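Local coordinates for pesticidal crystal protein Cry2Aa (Bacillus thuringiensis serovar kurstaki, PDB 1I5P) that promotes colloid-osmotic lysis by binding to midgut epithelial cells of dipteran and lepidopteran larvae, at residues T11-Y16 / L402-G407; L335-V340 / L356-N361; G352-N357 / I447-S452; P372-W377 / D420-N425. One frame throughout, in Å; residues are numbered along the deposited sequence.

In the fold
All four contacts involve the beta-prism domain of this three-domain toxin. Contact 4 lies deepest, its centre about 13 Å from that of the chain, where two strands of different sheets cross; contacts 1, 2 and 3 have their centres 27 to 29 Å out. Contact 2 is nevertheless buried, whereas contacts 1 and 3 are partly open. Contacts 2 and 3 share Leu356 and Asn357, and Ser337 of one reaches Ala353 of the other. Contacts 1 and 4 reach the same four-stranded sheet and meet where Arg405 packs on Trp377. Contact 1 is apolar, contact 2 adds a histidine–serine hydrogen bond, contact 3 depends on a carboxylate, and contact 4 combines interlocking carbons with a backbone hydrogen bond and bridging waters.

Contact 1: residues T11-Y16 / L402-G407; sequences TICDAY and LSLRCG
Leu404 turns its CG anti to its own carbonyl carbon (chi1 -81°), and from there its two methyls fork toward Thr11 and Cys13. On the other side, Thr11 keeps OG1 beside its backbone N (chi1 -47°), which leaves CG2 anti to that N and against the leucine. The two side chains slide past each other in opposite directions, and Leu404 CD1 lies 3.3 Å from Thr11 CB and equally near CG2, tighter than ordinary carbon contact. The second branch, Leu404 CD2, meets Cys13 SG at 3.4 Å. Cys13 is also held by Leu402, whose CD1 comes to 3.3 Å from Cys13 CB and also nears the sulfur, while Leu402 CD2 lies 3.3 Å from Cys13 SG. The sulfur therefore sits against both methyls of Leu402 and CD2 of Leu404, and the contact is purely van der Waals, with no hydrogen bond crossing between the segments.

Here the N-terminal arm of the chain, in the loop that leads to helix 25-28, rests on the beta-prism domain. Leu402 and Leu404 are buried, and Val18 and Val365 add to their apolar surroundings. Just beyond them begins strand 405-407, an outermost strand of the four-stranded antiparallel sheet; it pairs with strand 397-400, and its Cys406 is joined by a disulfide to Cys362 on strand 360-363.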
loop_
_atom_site.group_PDB
_atom_site.type_symbol
_atom_site.label_atom_id
_atom_site.label_comp_id
_atom_site.label_asym_id
_atom_site.label_seq_id
_atom_site.Cartn_x
_atom_site.Cartn_y
_atom_site.Cartn_z
ATOM N N THR A 11 -21.002 -21.700 -3.134
ATOM C CA THR A 11 -21.369 -21.698 -1.711
ATOM C C THR A 11 -22.442 -20.668 -1.337
ATOM O O THR A 11 -22.293 -19.471 -1.596
ATOM C CB THR A 11 -20.128 -21.472 -0.811
ATOM O OG1 THR A 11 -19.059 -22.326 -1.237
ATOM C CG2 THR A 11 -20.459 -21.801 0.643
ATOM N N ILE A 12 -23.513 -21.148 -0.707
ATOM C CA ILE A 12 -24.639 -20.304 -0.301
ATOM C C ILE A 12 -24.449 -19.646 1.067
ATOM O O ILE A 12 -23.703 -20.147 1.914
ATOM C CB ILE A 12 -25.950 -21.124 -0.235
ATOM C CG1 ILE A 12 -25.726 -22.527 -0.809
ATOM C CG2 ILE A 12 -27.054 -20.405 -1.000
ATOM C CD1 ILE A 12 -26.939 -23.438 -0.704
ATOM N N CYS A 13 -25.138 -18.526 1.277
ATOM C CA CYS A 13 -25.075 -17.810 2.549
ATOM C C CYS A 13 -26.091 -16.666 2.593
ATOM O O CYS A 13 -26.150 -15.904 3.560
ATOM C CB CYS A 13 -23.659 -17.280 2.796
ATOM S SG CYS A 13 -23.072 -17.544 4.495
ATOM N N ASP A 14 -26.889 -16.565 1.533
ATOM C CA ASP A 14 -27.939 -15.551 1.397
ATOM C C ASP A 14 -27.492 -14.100 1.557
ATOM O O ASP A 14 -26.595 -13.790 2.341
ATOM C CB ASP A 14 -29.080 -15.837 2.381
ATOM C CG ASP A 14 -30.445 -15.804 1.714
ATOM O OD1 ASP A 14 -30.536 -15.320 0.562
ATOM O OD2 ASP A 14 -31.427 -16.257 2.341
ATOM N N ALA A 15 -28.142 -13.218 0.799
ATOM C CA ALA A 15 -27.849 -11.789 0.824
ATOM C C ALA A 15 -28.260 -11.186 2.162
ATOM O O ALA A 15 -27.599 -10.281 2.673
ATOM C CB ALA A 15 -28.584 -11.086 -0.316
ATOM N N TYR A 16 -29.359 -11.685 2.724
ATOM C CA TYR A 16 -29.831 -11.193 4.010
ATOM C C TYR A 16 -28.865 -11.670 5.097
ATOM O O TYR A 16 -29.211 -12.518 5.929
ATOM C CB TYR A 16 -31.241 -11.715 4.314
ATOM C CG TYR A 16 -31.836 -11.097 5.562
ATOM C CD1 TYR A 16 -32.296 -9.779 5.557
ATOM C CD2 TYR A 16 -31.876 -11.804 6.766
ATOM C CE1 TYR A 16 -32.778 -9.178 6.720
ATOM C CE2 TYR A 16 -32.354 -11.212 7.936
ATOM C CZ TYR A 16 -32.802 -9.901 7.907
ATOM O OH TYR A 16 -33.255 -9.306 9.066
ATOM N N LEU A 402 -17.479 -12.391 4.185
ATOM C CA LEU A 402 -18.463 -13.317 4.695
ATOM C C LEU A 402 -17.560 -14.526 4.910
ATOM O O LEU A 402 -16.685 -14.794 4.091
ATOM C CB LEU A 402 -19.512 -13.611 3.627
ATOM C CG LEU A 402 -20.846 -14.185 4.104
ATOM C CD1 LEU A 402 -21.648 -14.634 2.893
ATOM C CD2 LEU A 402 -20.607 -15.354 5.053
ATOM N N SER A 403 -17.748 -15.257 5.997
ATOM C CA SER A 403 -16.887 -16.403 6.259
ATOM C C SER A 403 -16.847 -17.458 5.152
ATOM O O SER A 403 -16.445 -18.593 5.390
ATOM C CB SER A 403 -17.288 -17.040 7.583
ATOM O OG SER A 403 -17.140 -16.096 8.630
ATOM N N LEU A 404 -17.257 -17.080 3.945
ATOM C CA LEU A 404 -17.245 -17.998 2.812
ATOM C C LEU A 404 -15.815 -18.281 2.397
ATOM O O LEU A 404 -15.055 -17.369 2.083
ATOM C CB LEU A 404 -18.012 -17.405 1.630
ATOM C CG LEU A 404 -19.540 -17.515 1.608
ATOM C CD1 LEU A 404 -19.938 -18.501 0.526
ATOM C CD2 LEU A 404 -20.080 -17.948 2.969
ATOM N N ARG A 405 -15.459 -19.557 2.393
ATOM C CA ARG A 405 -14.113 -19.960 2.039
ATOM C C ARG A 405 -14.069 -20.969 0.901
ATOM O O ARG A 405 -14.897 -21.866 0.809
ATOM C CB ARG A 405 -13.423 -20.564 3.262
ATOM C CG ARG A 405 -12.001 -21.031 3.018
ATOM C CD ARG A 405 -11.523 -21.760 4.258
ATOM N NE ARG A 405 -11.687 -20.920 5.441
ATOM C CZ ARG A 405 -11.598 -21.355 6.691
ATOM N NH1 ARG A 405 -11.351 -22.634 6.939
ATOM N NH2 ARG A 405 -11.742 -20.504 7.696
ATOM N N CYS A 406 -13.100 -20.796 0.020
ATOM C CA CYS A 406 -12.918 -21.721 -1.065
ATOM C C CYS A 406 -11.437 -21.733 -1.491
ATOM O O CYS A 406 -10.611 -20.946 -1.000
ATOM C CB CYS A 406 -13.884 -21.388 -2.210
ATOM S SG CYS A 406 -13.662 -19.806 -3.100
ATOM N N GLY A 407 -11.089 -22.680 -2.350
ATOM C CA GLY A 407 -9.712 -22.798 -2.785
ATOM C C GLY A 407 -9.387 -24.231 -3.154
ATOM O O GLY A 407 -10.285 -25.062 -3.272
#

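Contact 2: residues L335-V340 / L356-N361; sequences LNSARV and LNHNFN
Leu335 sends CD1 to the rim of the Phe360 ring, 3.7 Å from CE2 and in the ring plane, the two side chains crossing at about a right angle. Asn336 uses its aliphatic part here: CB lies 3.6 Å from Leu356 CD1, while its amide oxygen OD1 is hydrogen-bonded to Ser334 OG. Ser337 has OG anti to its backbone N (chi1 -179°), where it receives a hydrogen bond from His358 NE2 at 2.8 Å, the hydroxyl oxygen lying 17° out of the imidazole plane. This belongs to the beta-prism domain, where strand 329-342 pairs with strand 308-321, which in turn pairs with strand 360-363. Ser337 OG is also hydrogen-bonded to the carbonyl of Ala353, and His358 ND1 to Ser312 OG, so the ring is tied at both nitrogens. The backbone O of Ser337 lies over one face of the imidazole. Arg339 comes to its edge, CB 4.0 Å from His358 CE1; its guanidinium stays apart, NH2 4.7 Å from His358 ND1, a neighbouring charge that would probably disfavour protonation of the imidazole.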
loop_
_atom_site.group_PDB
_atom_site.type_symbol
_atom_site.label_atom_id
_atom_site.label_comp_id
_atom_site.label_asym_id
_atom_site.label_seq_id
_atom_site.Cartn_x
_atom_site.Cartn_y
_atom_site.Cartn_z
ATOM N N LEU A 335 -1.752 -28.183 -6.460
ATOM C CA LEU A 335 -2.432 -27.264 -7.366
ATOM C C LEU A 335 -1.426 -27.165 -8.501
ATOM O O LEU A 335 -0.366 -26.548 -8.360
ATOM C CB LEU A 335 -2.641 -25.886 -6.732
ATOM C CG LEU A 335 -3.210 -24.832 -7.694
ATOM C CD1 LEU A 335 -4.578 -25.268 -8.197
ATOM C CD2 LEU A 335 -3.299 -23.482 -6.993
ATOM N N ASN A 336 -1.759 -27.799 -9.616
ATOM C CA ASN A 336 -0.877 -27.854 -10.768
ATOM C C ASN A 336 -1.002 -26.711 -11.759
ATOM O O ASN A 336 -0.063 -26.426 -12.504
ATOM C CB ASN A 336 -1.103 -29.186 -11.490
ATOM C CG ASN A 336 -0.675 -30.386 -10.656
ATOM O OD1 ASN A 336 -1.010 -30.493 -9.474
ATOM N ND2 ASN A 336 0.064 -31.298 -11.274
ATOM N N SER A 337 -2.160 -26.061 -11.766
ATOM C CA SER A 337 -2.413 -24.967 -12.692
ATOM C C SER A 337 -3.450 -24.022 -12.112
ATOM O O SER A 337 -4.340 -24.442 -11.370
ATOM C CB SER A 337 -2.919 -25.525 -14.025
ATOM O OG SER A 337 -3.151 -24.489 -14.964
ATOM N N ALA A 338 -3.348 -22.749 -12.464
ATOM C CA ALA A 338 -4.286 -21.771 -11.952
ATOM C C ALA A 338 -4.398 -20.546 -12.836
ATOM O O ALA A 338 -3.487 -20.222 -13.597
ATOM C CB ALA A 338 -3.874 -21.350 -10.543
ATOM N N ARG A 339 -5.533 -19.872 -12.728
ATOM C CA ARG A 339 -5.778 -18.657 -13.480
ATOM C C ARG A 339 -6.781 -17.854 -12.672
ATOM O O ARG A 339 -7.767 -18.395 -12.175
ATOM C CB ARG A 339 -6.327 -18.976 -14.875
ATOM C CG ARG A 339 -6.590 -17.746 -15.747
ATOM C CD ARG A 339 -6.640 -18.123 -17.224
ATOM N NE ARG A 339 -7.572 -19.221 -17.478
ATOM C CZ ARG A 339 -7.584 -19.953 -18.592
ATOM N NH1 ARG A 339 -6.713 -19.706 -19.564
ATOM N NH2 ARG A 339 -8.466 -20.937 -18.731
ATOM N N VAL A 340 -6.497 -16.566 -12.531
ATOM C CA VAL A 340 -7.343 -15.654 -11.775
ATOM C C VAL A 340 -8.412 -15.064 -12.694
ATOM O O VAL A 340 -8.136 -14.745 -13.855
ATOM C CB VAL A 340 -6.498 -14.523 -11.160
ATOM C CG1 VAL A 340 -7.379 -13.577 -10.365
ATOM C CG2 VAL A 340 -5.410 -15.124 -10.267
ATOM N N LEU A 356 -3.303 -28.508 -18.830
ATOM C CA LEU A 356 -4.209 -29.249 -17.963
ATOM C C LEU A 356 -5.546 -28.540 -17.819
ATOM O O LEU A 356 -5.598 -27.315 -17.755
ATOM C CB LEU A 356 -3.601 -29.414 -16.570
ATOM C CG LEU A 356 -2.293 -30.182 -16.374
ATOM C CD1 LEU A 356 -1.823 -30.000 -14.933
ATOM C CD2 LEU A 356 -2.501 -31.657 -16.690
ATOM N N ASN A 357 -6.626 -29.310 -17.767
ATOM C CA ASN A 357 -7.946 -28.727 -17.585
ATOM C C ASN A 357 -8.157 -28.486 -16.099
ATOM O O ASN A 357 -7.791 -29.314 -15.268
ATOM C CB ASN A 357 -9.036 -29.662 -18.105
ATOM C CG ASN A 357 -9.204 -29.589 -19.608
ATOM O OD1 ASN A 357 -9.325 -28.507 -20.182
ATOM N ND2 ASN A 357 -9.228 -30.749 -20.254
ATOM N N HIS A 358 -8.738 -27.339 -15.772
ATOM C CA HIS A 358 -9.004 -26.992 -14.385
ATOM C C HIS A 358 -10.245 -27.730 -13.897
ATOM O O HIS A 358 -11.233 -27.835 -14.620
ATOM C CB HIS A 358 -9.183 -25.479 -14.260
ATOM C CG HIS A 358 -7.955 -24.705 -14.620
ATOM N ND1 HIS A 358 -7.929 -23.328 -14.674
ATOM C CD2 HIS A 358 -6.700 -25.117 -14.924
ATOM C CE1 HIS A 358 -6.712 -22.924 -14.995
ATOM N NE2 HIS A 358 -5.948 -23.991 -15.151
ATOM N N ASN A 359 -10.188 -28.248 -12.675
ATOM C CA ASN A 359 -11.306 -29.000 -12.116
ATOM C C ASN A 359 -12.011 -28.317 -10.957
ATOM O O ASN A 359 -12.716 -28.967 -10.186
ATOM C CB ASN A 359 -10.841 -30.392 -11.673
ATOM C CG ASN A 359 -9.560 -30.352 -10.858
ATOM O OD1 ASN A 359 -9.095 -29.286 -10.460
ATOM N ND2 ASN A 359 -8.988 -31.524 -10.599
ATOM N N PHE A 360 -11.829 -27.012 -10.822
ATOM C CA PHE A 360 -12.505 -26.296 -9.754
ATOM C C PHE A 360 -12.447 -24.789 -9.968
ATOM O O PHE A 360 -11.516 -24.282 -10.589
ATOM C CB PHE A 360 -11.904 -26.678 -8.390
ATOM C CG PHE A 360 -10.662 -25.910 -8.026
ATOM C CD1 PHE A 360 -10.753 -24.703 -7.338
ATOM C CD2 PHE A 360 -9.403 -26.388 -8.368
ATOM C CE1 PHE A 360 -9.606 -23.985 -6.994
ATOM C CE2 PHE A 360 -8.255 -25.679 -8.033
ATOM C CZ PHE A 360 -8.357 -24.475 -7.344
ATOM N N ASN A 361 -13.470 -24.088 -9.474
ATOM C CA ASN A 361 -13.574 -22.628 -9.564
ATOM C C ASN A 361 -13.952 -22.069 -8.195
ATOM O O ASN A 361 -15.003 -22.401 -7.639
ATOM C CB ASN A 361 -14.628 -22.203 -10.594
ATOM C CG ASN A 361 -14.109 -22.256 -12.022
ATOM O OD1 ASN A 361 -14.172 -23.296 -12.677
ATOM N ND2 ASN A 361 -13.585 -21.130 -12.510
#

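Contact 3: residues G352-N357 / I447-S452; sequences GATNLN and IRNIES
Glu451 lays its aliphatic chain across the carbonyl of Gly352, with Glu451 CG 3.2 Å from Gly352 O, and carries its carboxylate on to Thr354. CG stands anti to the backbone N (chi1 177°) and the chain runs on extended, a reach long enough to bring both carboxylate oxygens to one residue. OE2 accepts the backbone amide, Thr354 N to Glu451 OE2 being 3.1 Å, and OE1 accepts the hydroxyl, with Thr354 OG1 to Glu451 OE1 also 3.1 Å. Both donors sit above the carboxylate plane, the amide 61° out of it and the hydroxyl 39°. Two bonds to the same threonine should restrain the carboxylate's rotation and would stabilise its negative charge. Glu451 OE2 also comes within 3.3 Å of Ala353 CA.

Away from the carboxylate the grip is lighter. Thr354 CG2 touches Asn449 CB at 4.0 Å, while the OD1 of that asparagine is hydrogen-bonded to the amide of Leu350. A weak backbone bond joins Gly352 N to Ile450 O, 3.3 Å, and the side chain of Ile450 packs on Phe295 and Leu299 of helix 293-300. Gly352 has backbone angles at which a CB would jam against the preceding carbonyl.

A glutamate carboxylate taking the backbone N-H and hydroxyl of one threonine thus joins two loops of the beta-prism domain, the one leading from strand 351-352 to strand 360-363 and the one preceding strand 462-469.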
loop_
_atom_site.group_PDB
_atom_site.type_symbol
_atom_site.label_atom_id
_atom_site.label_comp_id
_atom_site.label_asym_id
_atom_site.label_seq_id
_atom_site.Cartn_x
_atom_site.Cartn_y
_atom_site.Cartn_z
ATOM N N GLY A 352 1.479 -22.087 -13.728
ATOM C CA GLY A 352 1.739 -23.509 -13.643
ATOM C C GLY A 352 1.562 -24.161 -15.001
ATOM O O GLY A 352 1.897 -23.570 -16.028
ATOM N N ALA A 353 1.033 -25.378 -15.006
ATOM C CA ALA A 353 0.825 -26.115 -16.245
ATOM C C ALA A 353 -0.176 -25.437 -17.170
ATOM O O ALA A 353 -1.216 -24.934 -16.726
ATOM C CB ALA A 353 0.359 -27.532 -15.934
ATOM N N THR A 354 0.147 -25.430 -18.459
ATOM C CA THR A 354 -0.715 -24.833 -19.467
ATOM C C THR A 354 -1.388 -25.913 -20.306
ATOM O O THR A 354 -2.098 -25.611 -21.264
ATOM C CB THR A 354 0.073 -23.918 -20.416
ATOM O OG1 THR A 354 1.113 -24.672 -21.055
ATOM C CG2 THR A 354 0.683 -22.754 -19.651
ATOM N N ASN A 355 -1.172 -27.174 -19.950
ATOM C CA ASN A 355 -1.779 -28.262 -20.705
ATOM C C ASN A 355 -2.706 -29.108 -19.851
ATOM O O ASN A 355 -2.878 -30.292 -20.111
ATOM C CB ASN A 355 -0.704 -29.162 -21.323
ATOM C CG ASN A 355 0.049 -29.978 -20.281
ATOM O OD1 ASN A 355 0.626 -31.021 -20.595
ATOM N ND2 ASN A 355 0.059 -29.499 -19.042
ATOM N N LEU A 356 -3.303 -28.508 -18.830
ATOM C CA LEU A 356 -4.209 -29.249 -17.963
ATOM C C LEU A 356 -5.546 -28.540 -17.819
ATOM O O LEU A 356 -5.598 -27.315 -17.755
ATOM C CB LEU A 356 -3.601 -29.414 -16.570
ATOM C CG LEU A 356 -2.293 -30.182 -16.374
ATOM C CD1 LEU A 356 -1.823 -30.000 -14.933
ATOM C CD2 LEU A 356 -2.501 -31.657 -16.690
ATOM N N ASN A 357 -6.626 -29.310 -17.767
ATOM C CA ASN A 357 -7.946 -28.727 -17.585
ATOM C C ASN A 357 -8.157 -28.486 -16.099
ATOM O O ASN A 357 -7.791 -29.314 -15.268
ATOM C CB ASN A 357 -9.036 -29.662 -18.105
ATOM C CG ASN A 357 -9.204 -29.589 -19.608
ATOM O OD1 ASN A 357 -9.325 -28.507 -20.182
ATOM N ND2 ASN A 357 -9.228 -30.749 -20.254
ATOM N N ILE A 447 -0.974 -10.293 -20.668
ATOM C CA ILE A 447 -1.397 -11.652 -20.399
ATOM C C ILE A 447 -0.329 -12.587 -20.948
ATOM O O ILE A 447 -0.230 -12.795 -22.155
ATOM C CB ILE A 447 -2.750 -11.965 -21.065
ATOM C CG1 ILE A 447 -3.822 -11.005 -20.538
ATOM C CG2 ILE A 447 -3.140 -13.408 -20.794
ATOM C CD1 ILE A 447 -4.048 -11.080 -19.029
ATOM N N ARG A 448 0.487 -13.129 -20.052
ATOM C CA ARG A 448 1.550 -14.046 -20.449
ATOM C C ARG A 448 1.498 -15.264 -19.534
ATOM O O ARG A 448 1.281 -15.131 -18.327
ATOM C CB ARG A 448 2.920 -13.366 -20.321
ATOM C CG ARG A 448 4.021 -14.027 -21.141
ATOM C CD ARG A 448 5.413 -13.791 -20.544
ATOM N NE ARG A 448 5.838 -12.390 -20.556
ATOM C CZ ARG A 448 6.908 -11.932 -19.906
ATOM N NH1 ARG A 448 7.655 -12.766 -19.193
ATOM N NH2 ARG A 448 7.235 -10.649 -19.965
ATOM N N ASN A 449 1.683 -16.452 -20.099
ATOM C CA ASN A 449 1.662 -17.668 -19.293
ATOM C C ASN A 449 3.015 -17.890 -18.623
ATOM O O ASN A 449 4.038 -17.991 -19.294
ATOM C CB ASN A 449 1.313 -18.876 -20.163
ATOM C CG ASN A 449 -0.063 -18.769 -20.785
ATOM O OD1 ASN A 449 -0.981 -18.188 -20.202
ATOM N ND2 ASN A 449 -0.220 -19.349 -21.972
ATOM N N ILE A 450 3.009 -17.953 -17.295
ATOM C CA ILE A 450 4.238 -18.162 -16.536
ATOM C C ILE A 450 4.296 -19.616 -16.079
ATOM O O ILE A 450 3.705 -19.985 -15.062
ATOM C CB ILE A 450 4.298 -17.231 -15.304
ATOM C CG1 ILE A 450 4.042 -15.783 -15.735
ATOM C CG2 ILE A 450 5.655 -17.342 -14.627
ATOM C CD1 ILE A 450 4.984 -15.280 -16.820
ATOM N N GLU A 451 5.012 -20.439 -16.839
ATOM C CA GLU A 451 5.123 -21.865 -16.538
ATOM C C GLU A 451 6.568 -22.284 -16.266
ATOM O O GLU A 451 7.509 -21.573 -16.625
ATOM C CB GLU A 451 4.538 -22.663 -17.718
ATOM C CG GLU A 451 4.630 -24.180 -17.630
ATOM C CD GLU A 451 3.885 -24.872 -18.769
ATOM O OE1 GLU A 451 3.996 -24.411 -19.927
ATOM O OE2 GLU A 451 3.187 -25.880 -18.511
ATOM N N SER A 452 6.735 -23.433 -15.617
ATOM C CA SER A 452 8.064 -23.956 -15.312
ATOM C C SER A 452 8.792 -24.315 -16.598
ATOM O O SER A 452 8.164 -24.687 -17.592
ATOM C CB SER A 452 7.964 -25.215 -14.445
ATOM O OG SER A 452 7.780 -24.900 -13.074
#

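Contact 4: residues P372-W377 / D420-N425; sequences PFVRSW and DYFIRN
Ile423 drives its side chain into the hollow beside a classic beta bulge, formed where Val374 and Arg375 both face Gln399. Strands 373-377 and 422-425, from different sheets of the beta prism, cross at 98° and approach to 4.6 Å between axes. CD1 is the bump: set anti along the chain (chi2 175°), it lies 3.5 Å from Arg375 N over the bulged backbone, with Ser376 CB 3.9 Å from this Ile423 CD1 as a flank. Phe422 makes the second fit, CD2 lodging beside Pro372 CG at 3.6 Å and meeting Val374 CG1 at 3.5 Å, while Val374 and the phenylalanine run side by side. The backbones are joined by Ile423 N, which donates to Phe373 O over 2.9 Å, from 36° above the carbonyl plane. Waters fill in on both strands: one accepts the N-H of Phe373 and donates to Ile423 O; the other donates to Val374 O at 2.7 Å and to Tyr421 O at 2.8 Å.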
loop_
_atom_site.group_PDB
_atom_site.type_symbol
_atom_site.label_atom_id
_atom_site.label_comp_id
_atom_site.label_asym_id
_atom_site.label_seq_id
_atom_site.Cartn_x
_atom_site.Cartn_y
_atom_site.Cartn_z
ATOM N N PRO A 372 -15.944 -9.182 -0.867
ATOM C CA PRO A 372 -14.604 -9.409 -1.407
ATOM C C PRO A 372 -13.771 -10.348 -0.542
ATOM O O PRO A 372 -14.092 -10.593 0.624
ATOM C CB PRO A 372 -14.008 -8.009 -1.429
ATOM C CG PRO A 372 -14.616 -7.400 -0.194
ATOM C CD PRO A 372 -16.069 -7.810 -0.350
ATOM N N PHE A 373 -12.698 -10.867 -1.124
ATOM C CA PHE A 373 -11.787 -11.745 -0.406
ATOM C C PHE A 373 -10.965 -10.846 0.516
ATOM O O PHE A 373 -10.651 -9.711 0.147
ATOM C CB PHE A 373 -10.850 -12.452 -1.388
ATOM C CG PHE A 373 -11.509 -13.535 -2.191
ATOM C CD1 PHE A 373 -11.629 -13.420 -3.569
ATOM C CD2 PHE A 373 -11.986 -14.689 -1.570
ATOM C CE1 PHE A 373 -12.210 -14.437 -4.321
ATOM C CE2 PHE A 373 -12.568 -15.711 -2.310
ATOM C CZ PHE A 373 -12.681 -15.587 -3.688
ATOM N N VAL A 374 -10.628 -11.336 1.708
ATOM C CA VAL A 374 -9.820 -10.555 2.644
ATOM C C VAL A 374 -8.715 -11.385 3.299
ATOM O O VAL A 374 -7.706 -10.838 3.761
ATOM C CB VAL A 374 -10.697 -9.905 3.763
ATOM C CG1 VAL A 374 -11.582 -8.823 3.163
ATOM C CG2 VAL A 374 -11.558 -10.960 4.460
ATOM N N ARG A 375 -8.887 -12.702 3.312
ATOM C CA ARG A 375 -7.910 -13.573 3.950
ATOM C C ARG A 375 -7.525 -14.756 3.064
ATOM O O ARG A 375 -8.378 -15.334 2.385
ATOM C CB ARG A 375 -8.495 -14.068 5.278
ATOM C CG ARG A 375 -7.539 -14.822 6.181
ATOM C CD ARG A 375 -8.258 -15.255 7.454
ATOM N NE ARG A 375 -8.645 -14.137 8.321
ATOM C CZ ARG A 375 -7.892 -13.656 9.308
ATOM N NH1 ARG A 375 -6.702 -14.191 9.553
ATOM N NH2 ARG A 375 -8.339 -12.664 10.075
ATOM N N SER A 376 -6.239 -15.111 3.066
ATOM C CA SER A 376 -5.759 -16.237 2.262
ATOM C C SER A 376 -4.825 -17.170 3.040
ATOM O O SER A 376 -4.198 -16.762 4.015
ATOM C CB SER A 376 -5.019 -15.724 1.030
ATOM O OG SER A 376 -3.829 -15.045 1.408
ATOM N N TRP A 377 -4.762 -18.424 2.599
ATOM C CA TRP A 377 -3.885 -19.452 3.170
ATOM C C TRP A 377 -3.077 -19.941 1.969
ATOM O O TRP A 377 -3.637 -20.491 1.024
ATOM C CB TRP A 377 -4.697 -20.608 3.756
ATOM C CG TRP A 377 -5.438 -20.247 5.006
ATOM C CD1 TRP A 377 -5.030 -20.458 6.291
ATOM C CD2 TRP A 377 -6.711 -19.600 5.089
ATOM N NE1 TRP A 377 -5.973 -19.985 7.170
ATOM C CE2 TRP A 377 -7.013 -19.451 6.460
ATOM C CE3 TRP A 377 -7.625 -19.128 4.136
ATOM C CZ2 TRP A 377 -8.197 -18.851 6.904
ATOM C CZ3 TRP A 377 -8.801 -18.532 4.577
ATOM C CH2 TRP A 377 -9.075 -18.397 5.950
ATOM N N ASP A 420 -8.467 -3.587 7.543
ATOM C CA ASP A 420 -8.838 -2.613 6.508
ATOM C C ASP A 420 -8.215 -2.871 5.137
ATOM O O ASP A 420 -8.318 -2.042 4.227
ATOM C CB ASP A 420 -8.510 -1.194 6.975
ATOM C CG ASP A 420 -9.330 -0.779 8.191
ATOM O OD1 ASP A 420 -10.579 -0.813 8.115
ATOM O OD2 ASP A 420 -8.723 -0.419 9.222
ATOM N N TYR A 421 -7.562 -4.016 4.985
ATOM C CA TYR A 421 -6.981 -4.373 3.697
ATOM C C TYR A 421 -7.831 -5.460 3.079
ATOM O O TYR A 421 -8.266 -6.388 3.764
ATOM C CB TYR A 421 -5.549 -4.903 3.840
ATOM C CG TYR A 421 -4.485 -3.836 3.977
ATOM C CD1 TYR A 421 -4.325 -3.134 5.170
ATOM C CD2 TYR A 421 -3.609 -3.559 2.925
ATOM C CE1 TYR A 421 -3.324 -2.191 5.323
ATOM C CE2 TYR A 421 -2.596 -2.611 3.067
ATOM C CZ TYR A 421 -2.459 -1.934 4.268
ATOM O OH TYR A 421 -1.460 -0.997 4.418
ATOM N N PHE A 422 -8.079 -5.336 1.782
ATOM C CA PHE A 422 -8.854 -6.336 1.066
ATOM C C PHE A 422 -7.942 -6.995 0.051
ATOM O O PHE A 422 -6.973 -6.388 -0.417
ATOM C CB PHE A 422 -10.033 -5.699 0.318
ATOM C CG PHE A 422 -11.015 -4.988 1.206
ATOM C CD1 PHE A 422 -10.824 -3.654 1.548
ATOM C CD2 PHE A 422 -12.124 -5.655 1.707
ATOM C CE1 PHE A 422 -11.731 -2.990 2.370
ATOM C CE2 PHE A 422 -13.042 -4.997 2.537
ATOM C CZ PHE A 422 -12.837 -3.661 2.867
ATOM N N ILE A 423 -8.235 -8.245 -0.281
ATOM C CA ILE A 423 -7.447 -8.917 -1.292
ATOM C C ILE A 423 -8.074 -8.443 -2.599
ATOM O O ILE A 423 -9.089 -8.978 -3.038
ATOM C CB ILE A 423 -7.555 -10.448 -1.172
ATOM C CG1 ILE A 423 -6.852 -10.916 0.108
ATOM C CG2 ILE A 423 -6.927 -11.112 -2.394
ATOM C CD1 ILE A 423 -7.005 -12.397 0.387
ATOM N N ARG A 424 -7.486 -7.410 -3.194
ATOM C CA ARG A 424 -7.998 -6.854 -4.439
ATOM C C ARG A 424 -7.458 -7.540 -5.687
ATOM O O ARG A 424 -7.888 -7.244 -6.798
ATOM C CB ARG A 424 -7.713 -5.354 -4.504
ATOM C CG ARG A 424 -8.508 -4.544 -3.483
ATOM C CD ARG A 424 -10.010 -4.735 -3.660
ATOM N NE ARG A 424 -10.763 -3.994 -2.653
ATOM C CZ ARG A 424 -12.071 -4.110 -2.455
ATOM N NH1 ARG A 424 -12.792 -4.942 -3.199
ATOM N NH2 ARG A 424 -12.656 -3.403 -1.497
ATOM N N ASN A 425 -6.507 -8.444 -5.510
ATOM C CA ASN A 425 -5.974 -9.181 -6.645
ATOM C C ASN A 425 -5.291 -10.452 -6.180
ATOM O O ASN A 425 -4.871 -10.563 -5.027
ATOM C CB ASN A 425 -4.988 -8.330 -7.459
ATOM C CG ASN A 425 -4.770 -8.879 -8.869
ATOM O OD1 ASN A 425 -5.541 -9.706 -9.348
ATOM N ND2 ASN A 425 -3.726 -8.410 -9.539
HETATM O O HOH W 1 -11.807 -9.823 -3.641
HETATM O O HOH W 2 -6.416 -8.420 3.964
#